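Local coordinates for putative oxidoreductase (PDB 3WJ7), which belongs to the short-chain dehydrogenase/reductase family and probably catalyses the oxidation or reduction of its substrate with a nicotinamide coenzyme, at residues Leu200-Gly205 with Asp251-Val256; Ile217-Asp222 with Arg325-Asp330; Asp87-Val92 with Pro192-Gln197; Thr22-Ser27 with Pro187-Pro192; Ser125-Leu130 with Met306-Asp311. All coordinates share one frame; numbering follows the deposited sequence.

Contact 1: residues Leu200-Gly205 with Asp251-Val256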
# COMPACT_ATOMS: atom_id res chain seq x y z
N LEU A 200 27.70 10.68 5.43
CA LEU A 200 27.75 11.31 6.74
C LEU A 200 27.96 10.28 7.89
O LEU A 200 28.85 10.46 8.71
CB LEU A 200 26.43 12.03 6.91
CG LEU A 200 26.25 13.34 7.64
CD1 LEU A 200 27.25 14.36 7.13
CD2 LEU A 200 24.79 13.79 7.44
N ASP A 201 27.15 9.21 7.97
CA ASP A 201 27.28 8.22 9.04
C ASP A 201 28.68 7.68 9.05
O ASP A 201 29.29 7.54 10.12
CB ASP A 201 26.35 7.02 8.86
CG ASP A 201 24.85 7.36 8.95
OD1 ASP A 201 24.43 8.30 9.65
OD2 ASP A 201 24.07 6.64 8.30
N CYS A 202 29.16 7.36 7.86
CA CYS A 202 30.48 6.81 7.66
C CYS A 202 31.61 7.79 8.04
O CYS A 202 32.49 7.44 8.84
CB CYS A 202 30.63 6.36 6.21
SG CYS A 202 32.25 5.67 5.81
N ALA A 203 31.60 8.99 7.49
CA ALA A 203 32.62 10.00 7.81
C ALA A 203 32.70 10.28 9.32
O ALA A 203 33.71 10.80 9.82
CB ALA A 203 32.32 11.26 7.05
N SER A 204 31.65 9.91 10.04
CA SER A 204 31.44 10.28 11.44
C SER A 204 31.85 9.15 12.32
O SER A 204 31.94 9.32 13.51
CB SER A 204 29.96 10.59 11.73
OG SER A 204 29.53 11.84 11.18
N GLY A 205 32.07 7.98 11.73
CA GLY A 205 32.45 6.81 12.49
C GLY A 205 31.30 5.92 12.96
O GLY A 205 31.55 4.83 13.48
N ASP A 251 34.03 -0.01 -1.59
CA ASP A 251 35.04 0.89 -2.14
C ASP A 251 34.69 2.34 -1.85
O ASP A 251 35.55 3.12 -1.47
CB ASP A 251 35.23 0.66 -3.64
CG ASP A 251 35.84 -0.70 -3.94
OD1 ASP A 251 36.61 -1.23 -3.11
OD2 ASP A 251 35.53 -1.27 -5.01
N LEU A 252 33.43 2.67 -2.04
CA LEU A 252 32.90 3.96 -1.65
C LEU A 252 33.25 4.32 -0.20
O LEU A 252 33.74 5.41 0.06
CB LEU A 252 31.37 3.99 -1.82
CG LEU A 252 30.74 5.34 -1.48
CD1 LEU A 252 31.31 6.46 -2.35
CD2 LEU A 252 29.23 5.28 -1.61
N PHE A 253 32.97 3.39 0.72
CA PHE A 253 33.25 3.60 2.14
C PHE A 253 34.74 3.65 2.46
O PHE A 253 35.15 4.47 3.27
CB PHE A 253 32.53 2.57 3.01
CG PHE A 253 31.04 2.69 2.97
CD1 PHE A 253 30.25 1.54 2.93
CD2 PHE A 253 30.42 3.94 3.01
CE1 PHE A 253 28.87 1.65 2.90
CE2 PHE A 253 29.06 4.06 2.96
CZ PHE A 253 28.27 2.90 2.91
N ARG A 254 35.54 2.81 1.80
CA ARG A 254 36.99 3.03 1.74
C ARG A 254 37.38 4.50 1.43
O ARG A 254 38.15 5.09 2.19
CB ARG A 254 37.67 2.06 0.75
CG ARG A 254 38.00 0.70 1.37
CD ARG A 254 38.19 -0.43 0.35
NE ARG A 254 37.34 -1.57 0.70
CZ ARG A 254 37.12 -2.64 -0.06
NH1 ARG A 254 37.71 -2.77 -1.25
NH2 ARG A 254 36.30 -3.60 0.37
N MET A 255 36.85 5.08 0.35
CA MET A 255 37.16 6.47 -0.04
C MET A 255 36.71 7.45 1.03
O MET A 255 37.50 8.28 1.47
CB MET A 255 36.45 6.88 -1.31
CG MET A 255 37.09 6.52 -2.62
SD MET A 255 36.07 7.17 -3.98
CE MET A 255 35.37 8.59 -3.17
N VAL A 256 35.43 7.38 1.42
CA VAL A 256 34.87 8.24 2.47
C VAL A 256 35.82 8.23 3.67
O VAL A 256 36.24 9.27 4.13
CB VAL A 256 33.42 7.84 2.91
CG1 VAL A 256 32.94 8.67 4.09
CG2 VAL A 256 32.41 7.99 1.79
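The 2.7 Å salt bridge from Arg254 NH1 to Asp251 OD1 lies on the flank of helix 249-259 turned away from its neighbour, while Phe253 and Val256 of the same helix meet Cys202 and Ala203 on the inner side. This is a helix-to-helix contact in the smaller lobe built beyond the Rossmann fold, a lobe that in extended short-chain dehydrogenases generally carries the substrate-binding elements. No hydrogen bond crosses it, and the four residues that touch are buried and mostly apolar.

Cys202 covers the most surface. Its sulfur stands opposite the backbone N (chi1 179°), a rotamer that sends SG straight across the gap into the angle between two side chains. On one side SG rests against Val256 CG1 at 3.5 Å. On the other it reaches Phe253 CD2 at 3.8 Å, a sulfur-aromatic contact in which the sulfur sits oblique to the ring, 56° off its normal. A thiol suits this place, being slim, polarisable and content without a hydrogen bond; a bound mercury ion about 3 Å from the side chain reflects the affinity of such sulfurs for heavy metals. Met207 adds to the packing round both Cys202 and Phe253.

Ala203, with its single methyl, lets the helices come close, its CB 4.0 Å from Val256 CG1. Past this turn the chain leaves helix 194-203 through a Schellman motif, where Gly205 accepts a positive phi that a CB would hinder and its N bonds to Cys202 O at 3.0 Å.

Contact 2: residues Ile217-Asp222 with Arg325-Asp330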
# COMPACT_ATOMS: atom_id res chain seq x y z
N ILE A 217 27.92 6.31 -8.95
CA ILE A 217 27.91 7.65 -8.37
C ILE A 217 28.30 8.74 -9.37
O ILE A 217 29.15 8.53 -10.24
CB ILE A 217 28.75 7.69 -7.09
CG1 ILE A 217 27.87 7.08 -6.00
CG2 ILE A 217 29.13 9.11 -6.70
CD1 ILE A 217 28.65 6.53 -4.86
N VAL A 218 27.65 9.89 -9.25
CA VAL A 218 27.78 10.94 -10.22
C VAL A 218 27.70 12.24 -9.51
O VAL A 218 26.86 12.42 -8.65
CB VAL A 218 26.66 10.90 -11.28
CG1 VAL A 218 25.27 10.98 -10.62
CG2 VAL A 218 26.87 11.99 -12.30
N HIS A 219 28.60 13.16 -9.86
CA HIS A 219 28.58 14.46 -9.23
C HIS A 219 27.25 15.11 -9.59
O HIS A 219 26.82 15.05 -10.73
CB HIS A 219 29.76 15.31 -9.71
CG HIS A 219 30.09 16.42 -8.78
ND1 HIS A 219 29.24 17.48 -8.56
CD2 HIS A 219 31.17 16.62 -7.98
CE1 HIS A 219 29.76 18.28 -7.64
NE2 HIS A 219 30.94 17.78 -7.28
N VAL A 220 26.60 15.69 -8.59
CA VAL A 220 25.34 16.40 -8.75
C VAL A 220 25.45 17.51 -9.79
O VAL A 220 24.51 17.75 -10.57
CB VAL A 220 24.81 16.96 -7.40
CG1 VAL A 220 25.60 18.18 -6.96
CG2 VAL A 220 23.35 17.34 -7.48
N ASP A 221 26.60 18.18 -9.82
CA ASP A 221 26.83 19.28 -10.81
C ASP A 221 27.01 18.74 -12.22
O ASP A 221 26.78 19.43 -13.20
CB ASP A 221 28.01 20.15 -10.38
CG ASP A 221 27.66 21.03 -9.15
OD1 ASP A 221 26.50 21.44 -9.06
OD2 ASP A 221 28.53 21.30 -8.29
N ASP A 222 27.37 17.47 -12.32
CA ASP A 222 27.50 16.85 -13.61
C ASP A 222 26.17 16.42 -14.12
O ASP A 222 25.94 16.53 -15.31
CB ASP A 222 28.47 15.68 -13.56
CG ASP A 222 29.89 16.15 -13.46
OD1 ASP A 222 30.16 17.27 -13.92
OD2 ASP A 222 30.72 15.43 -12.89
N ARG A 325 35.42 10.24 -6.71
CA ARG A 325 36.16 10.81 -5.61
C ARG A 325 35.96 12.31 -5.52
O ARG A 325 35.96 12.88 -4.45
CB ARG A 325 37.63 10.41 -5.70
CG ARG A 325 38.59 11.40 -5.08
CD ARG A 325 40.00 10.84 -5.00
NE ARG A 325 40.11 9.99 -3.83
CZ ARG A 325 40.23 8.67 -3.89
NH1 ARG A 325 40.27 8.08 -5.08
NH2 ARG A 325 40.31 7.98 -2.77
N ASP A 326 35.76 12.97 -6.64
CA ASP A 326 35.52 14.41 -6.59
C ASP A 326 34.18 14.72 -5.90
O ASP A 326 34.07 15.67 -5.11
CB ASP A 326 35.62 15.03 -7.99
CG ASP A 326 37.09 15.19 -8.50
OD1 ASP A 326 38.05 14.58 -7.93
OD2 ASP A 326 37.29 15.93 -9.51
N ALA A 327 33.16 13.91 -6.22
CA ALA A 327 31.84 14.14 -5.66
C ALA A 327 31.80 13.89 -4.16
O ALA A 327 31.16 14.67 -3.42
CB ALA A 327 30.79 13.31 -6.34
N VAL A 328 32.45 12.82 -3.74
CA VAL A 328 32.50 12.43 -2.34
C VAL A 328 33.27 13.47 -1.50
O VAL A 328 32.84 13.85 -0.42
CB VAL A 328 33.18 11.03 -2.19
CG1 VAL A 328 33.43 10.68 -0.73
CG2 VAL A 328 32.35 9.95 -2.88
N THR A 329 34.42 13.91 -2.03
CA THR A 329 35.23 14.99 -1.46
C THR A 329 34.46 16.27 -1.20
O THR A 329 34.50 16.80 -0.11
CB THR A 329 36.42 15.30 -2.40
OG1 THR A 329 37.26 14.14 -2.53
CG2 THR A 329 37.24 16.48 -1.87
N ASP A 330 33.78 16.79 -2.21
CA ASP A 330 32.97 18.00 -2.04
C ASP A 330 31.83 17.83 -1.02
O ASP A 330 31.64 18.70 -0.16
CB ASP A 330 32.38 18.44 -3.36
CG ASP A 330 33.43 18.74 -4.40
OD1 ASP A 330 34.63 18.87 -4.05
OD2 ASP A 330 33.03 18.88 -5.58
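His219 and Ala327, which bury the most surface here, meet where strand 214-219 runs into helix 220-233 and the C-terminal helix 324-337 passes across it; over the short segments strand and helix make an angle of 67°. Ala327 has only a methyl to offer, and its small size allows the backbones to approach to 4.8 Å between His219 CA and Ala327 CA. The imidazole lies along this alanine, its CD2 3.7 Å from Ala327 CB. Ile217, two residues before His219, also turns its CB toward the helix and is partly covered by it.

Both ring nitrogens of His219 are engaged. As the N-cap of helix 220-233 it accepts from Asp221 N at ND1, over 3.0 Å and almost exactly in the ring plane. At the other edge NE2 donates to Asp330 OD2 across 2.9 Å, nearly straight at 168°. The carboxylate is met on its anti side and turned 70° from the ring. Pro187 and Arg322 also pack on the imidazole.

Since one nitrogen accepts and the other donates, the pattern is that expected of a neutral imidazole with its proton on NE2; protonating ND1 would cost the capping bond, so the cap probably holds the ring in this form.

Contact 3: residues Asp87-Val92 with Pro192-Gln197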
# COMPACT_ATOMS: atom_id res chain seq x y z
N ASP A 87 11.37 15.44 -4.78
CA ASP A 87 12.34 14.71 -3.97
C ASP A 87 13.02 13.60 -4.79
O ASP A 87 12.76 13.41 -5.98
CB ASP A 87 11.68 14.09 -2.74
CG ASP A 87 10.43 14.82 -2.32
OD1 ASP A 87 10.55 15.92 -1.72
OD2 ASP A 87 9.33 14.29 -2.60
N TYR A 88 13.86 12.86 -4.07
CA TYR A 88 14.69 11.80 -4.59
C TYR A 88 14.69 10.76 -3.45
O TYR A 88 15.41 10.91 -2.45
CB TYR A 88 16.12 12.35 -4.92
CG TYR A 88 17.10 11.29 -5.39
CD1 TYR A 88 17.44 11.15 -6.75
CD2 TYR A 88 17.65 10.39 -4.46
CE1 TYR A 88 18.30 10.13 -7.16
CE2 TYR A 88 18.50 9.37 -4.86
CZ TYR A 88 18.83 9.24 -6.20
OH TYR A 88 19.70 8.20 -6.51
N ARG A 89 13.84 9.73 -3.57
CA ARG A 89 13.69 8.70 -2.51
C ARG A 89 13.20 9.18 -1.11
O ARG A 89 13.59 8.58 -0.10
CB ARG A 89 14.98 7.87 -2.37
CG ARG A 89 15.21 6.77 -3.40
CD ARG A 89 16.71 6.54 -3.55
NE ARG A 89 17.12 5.15 -3.76
CZ ARG A 89 18.34 4.68 -3.47
NH1 ARG A 89 19.27 5.47 -2.94
NH2 ARG A 89 18.63 3.40 -3.70
N LEU A 90 12.36 10.22 -1.06
CA LEU A 90 11.66 10.65 0.17
C LEU A 90 10.79 9.52 0.74
O LEU A 90 9.79 9.12 0.14
CB LEU A 90 10.76 11.88 -0.10
CG LEU A 90 9.83 12.43 1.02
CD1 LEU A 90 10.49 13.49 1.89
CD2 LEU A 90 8.52 13.00 0.47
N TRP A 91 11.18 8.99 1.89
CA TRP A 91 10.40 8.00 2.60
C TRP A 91 8.99 8.56 2.90
O TRP A 91 8.84 9.77 3.16
CB TRP A 91 11.12 7.61 3.89
CG TRP A 91 10.30 6.76 4.76
CD1 TRP A 91 10.36 5.41 4.87
CD2 TRP A 91 9.22 7.18 5.64
NE1 TRP A 91 9.42 4.96 5.76
CE2 TRP A 91 8.70 6.02 6.25
CE3 TRP A 91 8.66 8.43 5.97
CZ2 TRP A 91 7.65 6.05 7.17
CZ3 TRP A 91 7.60 8.46 6.89
CH2 TRP A 91 7.11 7.28 7.47
N VAL A 92 7.97 7.70 2.84
CA VAL A 92 6.60 8.10 3.14
C VAL A 92 5.86 6.95 3.79
O VAL A 92 6.15 5.79 3.52
CB VAL A 92 5.80 8.52 1.85
CG1 VAL A 92 6.11 9.96 1.44
CG2 VAL A 92 6.05 7.57 0.70
N PRO A 192 20.14 15.61 3.84
CA PRO A 192 20.82 14.56 3.10
C PRO A 192 19.85 13.61 2.44
O PRO A 192 19.00 13.03 3.12
CB PRO A 192 21.64 13.82 4.18
CG PRO A 192 20.97 14.17 5.46
CD PRO A 192 20.74 15.64 5.19
N THR A 193 19.96 13.47 1.13
CA THR A 193 19.57 12.23 0.42
C THR A 193 20.04 10.99 1.20
O THR A 193 20.92 11.09 2.06
CB THR A 193 20.34 12.15 -0.93
OG1 THR A 193 21.76 12.00 -0.66
CG2 THR A 193 20.11 13.38 -1.77
N PRO A 194 19.48 9.81 0.90
CA PRO A 194 19.96 8.54 1.52
C PRO A 194 21.48 8.29 1.38
O PRO A 194 22.15 7.97 2.39
CB PRO A 194 19.18 7.45 0.79
CG PRO A 194 18.00 8.16 0.19
CD PRO A 194 18.26 9.62 0.10
N THR A 195 22.01 8.45 0.16
CA THR A 195 23.44 8.30 -0.10
C THR A 195 24.30 9.33 0.68
O THR A 195 25.35 8.96 1.26
CB THR A 195 23.73 8.24 -1.61
OG1 THR A 195 23.12 7.05 -2.16
CG2 THR A 195 25.20 8.19 -1.89
N GLY A 196 23.85 10.59 0.74
CA GLY A 196 24.48 11.55 1.65
C GLY A 196 24.50 11.10 3.12
O GLY A 196 25.51 11.32 3.84
N GLN A 197 23.42 10.45 3.57
CA GLN A 197 23.27 10.14 4.98
C GLN A 197 24.25 9.03 5.25
O GLN A 197 24.99 9.06 6.26
CB GLN A 197 21.80 9.82 5.35
CG GLN A 197 21.45 9.62 6.85
CD GLN A 197 21.96 10.74 7.77
OE1 GLN A 197 21.47 11.87 7.76
NE2 GLN A 197 22.98 10.41 8.58
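Tyr88 opens the approach to Pro194: its carbonyl O lies 4.0 Å from Pro194 CD, while its CB points toward the start of helix 194-203 and its ring passes alongside without close contact. The loop 87-92 follows a parallel strand of the Rossmann fold, and the helix begins the smaller lobe, so the contact spans the seam between the two. In Tyr88 the ring swings opposite the backbone N (chi1 176°) and packs against Thr183, Pro184 and Tyr154, the last being the tyrosine of the family's YxxxK sequence pattern.

Arg89 has left-handed backbone angles and brings its CB to 4.0 Å from Pro194 CG. The long side chain is poorly ordered; its NH1, at 4.2 Å from Thr195 OG1, is too distant for a hydrogen bond. Methylene and pyrrolidine thus meet by plain van der Waals contact, and proline suits a first helical turn, where its missing N-H costs nothing.

Leu90 leans on Lys191. Farther on, Trp91 and Val92 turn to the second subunit, where Val92 N bonds to Glu291 of that chain. Across the seam the helix is started by Thr193, an N-cap whose OG1 also pairs with Asp189 and accepts from Gly196 N at 2.9 Å.

Contact 4: residues Thr22-Ser27 with Pro187-Pro192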
# COMPACT_ATOMS: atom_id res chain seq x y z
N THR A 22 13.61 23.15 -5.49
CA THR A 22 14.07 23.13 -4.08
C THR A 22 14.85 21.85 -3.74
O THR A 22 15.55 21.79 -2.74
CB THR A 22 12.89 23.29 -3.11
OG1 THR A 22 11.94 22.23 -3.35
CG2 THR A 22 12.16 24.59 -3.40
N GLY A 23 14.75 20.82 -4.58
CA GLY A 23 15.54 19.62 -4.37
C GLY A 23 17.04 19.74 -4.68
O GLY A 23 17.54 20.78 -5.13
N PHE A 24 17.73 18.65 -4.38
CA PHE A 24 19.15 18.51 -4.53
C PHE A 24 19.51 18.66 -6.01
O PHE A 24 20.32 19.52 -6.37
CB PHE A 24 19.56 17.14 -3.95
CG PHE A 24 21.04 16.91 -3.91
CD1 PHE A 24 21.92 17.93 -3.50
CD2 PHE A 24 21.59 15.65 -4.27
CE1 PHE A 24 23.31 17.69 -3.48
CE2 PHE A 24 22.98 15.43 -4.24
CZ PHE A 24 23.83 16.45 -3.84
N VAL A 25 18.88 17.87 -6.88
CA VAL A 25 19.11 17.98 -8.32
C VAL A 25 18.44 19.19 -9.00
O VAL A 25 19.08 19.88 -9.81
CB VAL A 25 18.66 16.71 -9.07
CG1 VAL A 25 18.81 16.94 -10.57
CG2 VAL A 25 19.47 15.53 -8.57
N GLY A 26 17.18 19.43 -8.66
CA GLY A 26 16.43 20.55 -9.19
C GLY A 26 17.18 21.86 -9.00
O GLY A 26 17.30 22.70 -9.94
N SER A 27 17.71 22.08 -7.81
CA SER A 27 18.37 23.37 -7.65
C SER A 27 19.71 23.42 -8.35
O SER A 27 20.13 24.48 -8.83
CB SER A 27 18.45 23.85 -6.21
OG SER A 27 19.43 23.16 -5.52
N PRO A 187 28.05 18.63 -3.06
CA PRO A 187 27.83 19.62 -2.02
C PRO A 187 26.37 20.03 -1.98
O PRO A 187 25.62 19.72 -2.90
CB PRO A 187 28.73 20.79 -2.44
CG PRO A 187 28.88 20.65 -3.91
CD PRO A 187 28.86 19.15 -4.16
N ARG A 188 25.97 20.68 -0.90
CA ARG A 188 24.59 21.18 -0.74
C ARG A 188 23.57 20.06 -0.57
O ARG A 188 22.44 20.16 -1.06
CB ARG A 188 24.18 22.03 -1.91
CG ARG A 188 24.92 23.31 -2.05
CD ARG A 188 23.85 24.31 -2.35
NE ARG A 188 24.42 25.54 -2.85
CZ ARG A 188 23.78 26.70 -2.82
NH1 ARG A 188 22.55 26.78 -2.31
NH2 ARG A 188 24.38 27.78 -3.31
N ASP A 189 23.95 19.00 0.13
CA ASP A 189 23.05 17.90 0.30
C ASP A 189 22.34 18.10 1.64
O ASP A 189 22.67 17.49 2.65
CB ASP A 189 23.77 16.57 0.19
CG ASP A 189 22.81 15.44 -0.02
OD1 ASP A 189 21.59 15.74 -0.03
OD2 ASP A 189 23.25 14.27 -0.16
N ILE A 190 21.34 18.97 1.57
CA ILE A 190 20.74 19.64 2.71
C ILE A 190 19.90 18.72 3.58
O ILE A 190 20.04 18.71 4.80
CB ILE A 190 19.96 20.85 2.17
CG1 ILE A 190 20.97 21.94 1.78
CG2 ILE A 190 18.86 21.28 3.14
CD1 ILE A 190 20.47 23.00 0.83
N LYS A 191 19.04 17.92 2.96
CA LYS A 191 18.18 17.02 3.69
C LYS A 191 18.93 15.88 4.35
O LYS A 191 18.50 15.39 5.42
CB LYS A 191 17.15 16.41 2.73
CG LYS A 191 16.23 15.41 3.40
CD LYS A 191 15.41 14.62 2.40
CE LYS A 191 14.89 13.34 3.04
NZ LYS A 191 13.41 13.30 2.88
N PRO A 192 20.14 15.61 3.84
CA PRO A 192 20.82 14.56 3.10
C PRO A 192 19.85 13.61 2.44
O PRO A 192 19.00 13.03 3.12
CB PRO A 192 21.64 13.82 4.18
CG PRO A 192 20.97 14.17 5.46
CD PRO A 192 20.74 15.64 5.19
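Phe24 points its CB toward the loop 187-192, and with CG opposite the backbone N (chi1 -174°) its ring is carried out against Pro187, Arg188 and Asp189. From the ring base outward, CG lies beneath the Asp189 carboxylate, 4.1 Å from OD1. CD1 meets Arg188 O at 3.3 Å, and CE1 meets Pro187 O at 3.1 Å, the latter carbonyl at the ring edge and close to its plane. At the tip, CZ comes to 4.0 Å from Asp189 CB. That methylene stands over one face in a CH-pi contact, and the carboxylate beyond it stacks on the same ring, the two planes only 10° apart.

Phe24 belongs to the glycine-rich TGxxGxxG turn of the Rossmann fold, which in this family normally cradles the coenzyme diphosphate. Gly23 occupies the N-cap position of helix 24-35, and its O accepts both Ser27 N and Ser27 OG. On the far side, Asp189 centres an inverse gamma turn. Arg188 sends its guanidinium away to Glu55.

Replacing the phenylalanine by an alanine would probably leave Asp189 without its aromatic floor and open a gap between the glycine-rich turn and the loop.

An aromatic C-H carries slight positive charge, which probably suits Pro187 O at the rim. A carboxylate over a pi face is probably less favourable, and the hydrogen bond between Asp189 OD2 and Thr193 OG1 is likely to offset part of that cost.

Contact 5: residues Ser125-Leu130 with Met306-Asp311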
# COMPACT_ATOMS: atom_id res chain seq x y z
N SER A 125 14.53 11.58 -15.31
CA SER A 125 14.04 10.28 -14.87
C SER A 125 15.15 9.66 -14.09
O SER A 125 15.78 10.35 -13.32
CB SER A 125 13.66 9.49 -16.09
OG SER A 125 13.64 8.11 -15.88
N SER A 126 15.48 8.39 -14.24
CA SER A 126 16.56 7.89 -13.40
C SER A 126 16.99 6.56 -13.89
O SER A 126 16.22 5.88 -14.59
CB SER A 126 16.10 7.82 -11.94
OG SER A 126 16.80 6.82 -11.23
N VAL A 127 18.20 6.15 -13.53
CA VAL A 127 18.59 4.77 -13.86
C VAL A 127 17.65 3.74 -13.21
O VAL A 127 17.60 2.58 -13.66
CB VAL A 127 20.05 4.44 -13.52
CG1 VAL A 127 20.98 5.27 -14.38
CG2 VAL A 127 20.34 4.59 -12.02
N ALA A 128 16.88 4.15 -12.18
CA ALA A 128 15.96 3.20 -11.54
C ALA A 128 14.85 2.74 -12.49
O ALA A 128 14.30 1.68 -12.34
CB ALA A 128 15.41 3.76 -10.25
N ALA A 129 14.53 3.56 -13.47
CA ALA A 129 13.62 3.17 -14.55
C ALA A 129 14.21 2.22 -15.59
O ALA A 129 13.48 1.78 -16.49
CB ALA A 129 13.09 4.42 -15.25
N LEU A 130 15.51 1.92 -15.51
CA LEU A 130 16.16 1.21 -16.62
C LEU A 130 16.40 -0.28 -16.32
O LEU A 130 16.13 -0.73 -15.21
CB LEU A 130 17.48 1.86 -16.99
CG LEU A 130 17.46 3.32 -17.42
CD1 LEU A 130 18.81 3.67 -17.99
CD2 LEU A 130 16.42 3.63 -18.44
N MET A 306 24.06 -2.37 -9.88
CA MET A 306 23.47 -1.23 -10.55
C MET A 306 24.56 -0.44 -11.29
O MET A 306 24.95 0.67 -10.90
CB MET A 306 22.72 -0.37 -9.55
CG MET A 306 21.47 -1.04 -9.01
SD MET A 306 20.31 0.24 -8.49
CE MET A 306 19.56 0.92 -10.02
N PHE A 307 25.05 -1.04 -12.36
CA PHE A 307 26.19 -0.51 -13.08
C PHE A 307 25.70 -0.04 -14.44
O PHE A 307 24.93 -0.74 -15.11
CB PHE A 307 27.24 -1.60 -13.18
CG PHE A 307 28.21 -1.65 -12.00
CD1 PHE A 307 27.97 -0.92 -10.82
CD2 PHE A 307 29.35 -2.45 -12.07
CE1 PHE A 307 28.85 -0.98 -9.75
CE2 PHE A 307 30.25 -2.51 -11.00
CZ PHE A 307 29.99 -1.77 -9.84
N PHE A 308 26.07 1.17 -14.82
CA PHE A 308 25.51 1.77 -16.04
C PHE A 308 26.59 2.45 -16.79
O PHE A 308 27.53 2.94 -16.18
CB PHE A 308 24.41 2.79 -15.70
CG PHE A 308 23.21 2.18 -15.07
CD1 PHE A 308 22.19 1.66 -15.85
CD2 PHE A 308 23.14 2.06 -13.69
CE1 PHE A 308 21.10 1.04 -15.25
CE2 PHE A 308 22.04 1.44 -13.08
CZ PHE A 308 21.03 0.93 -13.88
N SER A 309 26.46 2.49 -18.12
CA SER A 309 27.41 3.20 -18.99
C SER A 309 26.83 4.53 -19.34
O SER A 309 25.61 4.62 -19.58
CB SER A 309 27.57 2.43 -20.30
OG SER A 309 28.50 3.08 -21.17
N SER A 310 27.67 5.56 -19.42
CA SER A 310 27.25 6.88 -19.89
C SER A 310 27.78 7.18 -21.29
O SER A 310 28.01 8.35 -21.66
CB SER A 310 27.71 7.96 -18.91
OG SER A 310 27.27 7.66 -17.61
N ASP A 311 28.01 6.13 -22.07
CA ASP A 311 28.68 6.33 -23.34
C ASP A 311 27.80 7.07 -24.37
O ASP A 311 28.30 7.94 -25.09
CB ASP A 311 29.29 5.03 -23.86
CG ASP A 311 30.59 4.67 -23.13
OD1 ASP A 311 31.18 5.54 -22.45
OD2 ASP A 311 31.03 3.50 -23.22
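Val127 and Phe308 make the principal contact, a CH-pi interaction. Val127 CB sits over one face of the ring, 3.7 Å from the centroid and 14° off the normal, somewhat toward the rim. Both methyls reach the same ring, CG1 at 3.9 Å from Phe308 CG and CG2 at 3.7 Å from Phe308 CE2. A branched beta-carbon suits this role, since one short side chain can cover much of a ring. In Phe308 the first torsion (chi1 -65°) sets CG opposite the carbonyl carbon, which swings the ring toward 125-130 and under Val127.

Two purely apolar contacts flank this CH-pi contact. Leu130 CB approaches Phe308 CE1 at 4.1 Å, and the flexible Met306 bends its end round so that CE comes to 4.3 Å from Val127 CG2.

The segment 125-130 comes directly after strand 120-124 of the Rossmann sheet and holds a short 3-10 turn; 306-311 is a loop from the C-terminal part that returns to lie against it. A leucine in place of Phe308, having no flat face, would probably leave Val127 CB without its CH-pi partner and open a gap beside Leu130.

Polar bonds stay within each segment or go elsewhere, none crossing between the two. Ser126 OG accepts from Ala128 N at 2.8 Å, an ST turn that shapes the 3-10 start, and Ser309 OG does likewise for Asp311 N. The backbone N of Phe308 is taken by Asn246 OD1.

In the fold
From the N terminus, the glycine-rich turn at 22-27 opens the loop that contact 4 closes at 187-192. Within that span start contact 3, at 87-92, and contact 5, at 125-130; contact 3 closes just past contact 4 and crosses it, sharing Pro192. Contact 5 reaches on to 306-311, crossing contacts 3 and 4 and enclosing contact 1, whose loop runs from 200-205 to 251-256. Contact 2 starts inside contact 1 and ends at 325-330, crossing contacts 1 and 5. Contacts 3, 4 and 5 tie Rossmann loops to later segments; contact 1 joins two helices of the smaller lobe and contact 2 the end of strand 214-219 to the C-terminal helix, meeting where Leu252 packs on Ile217.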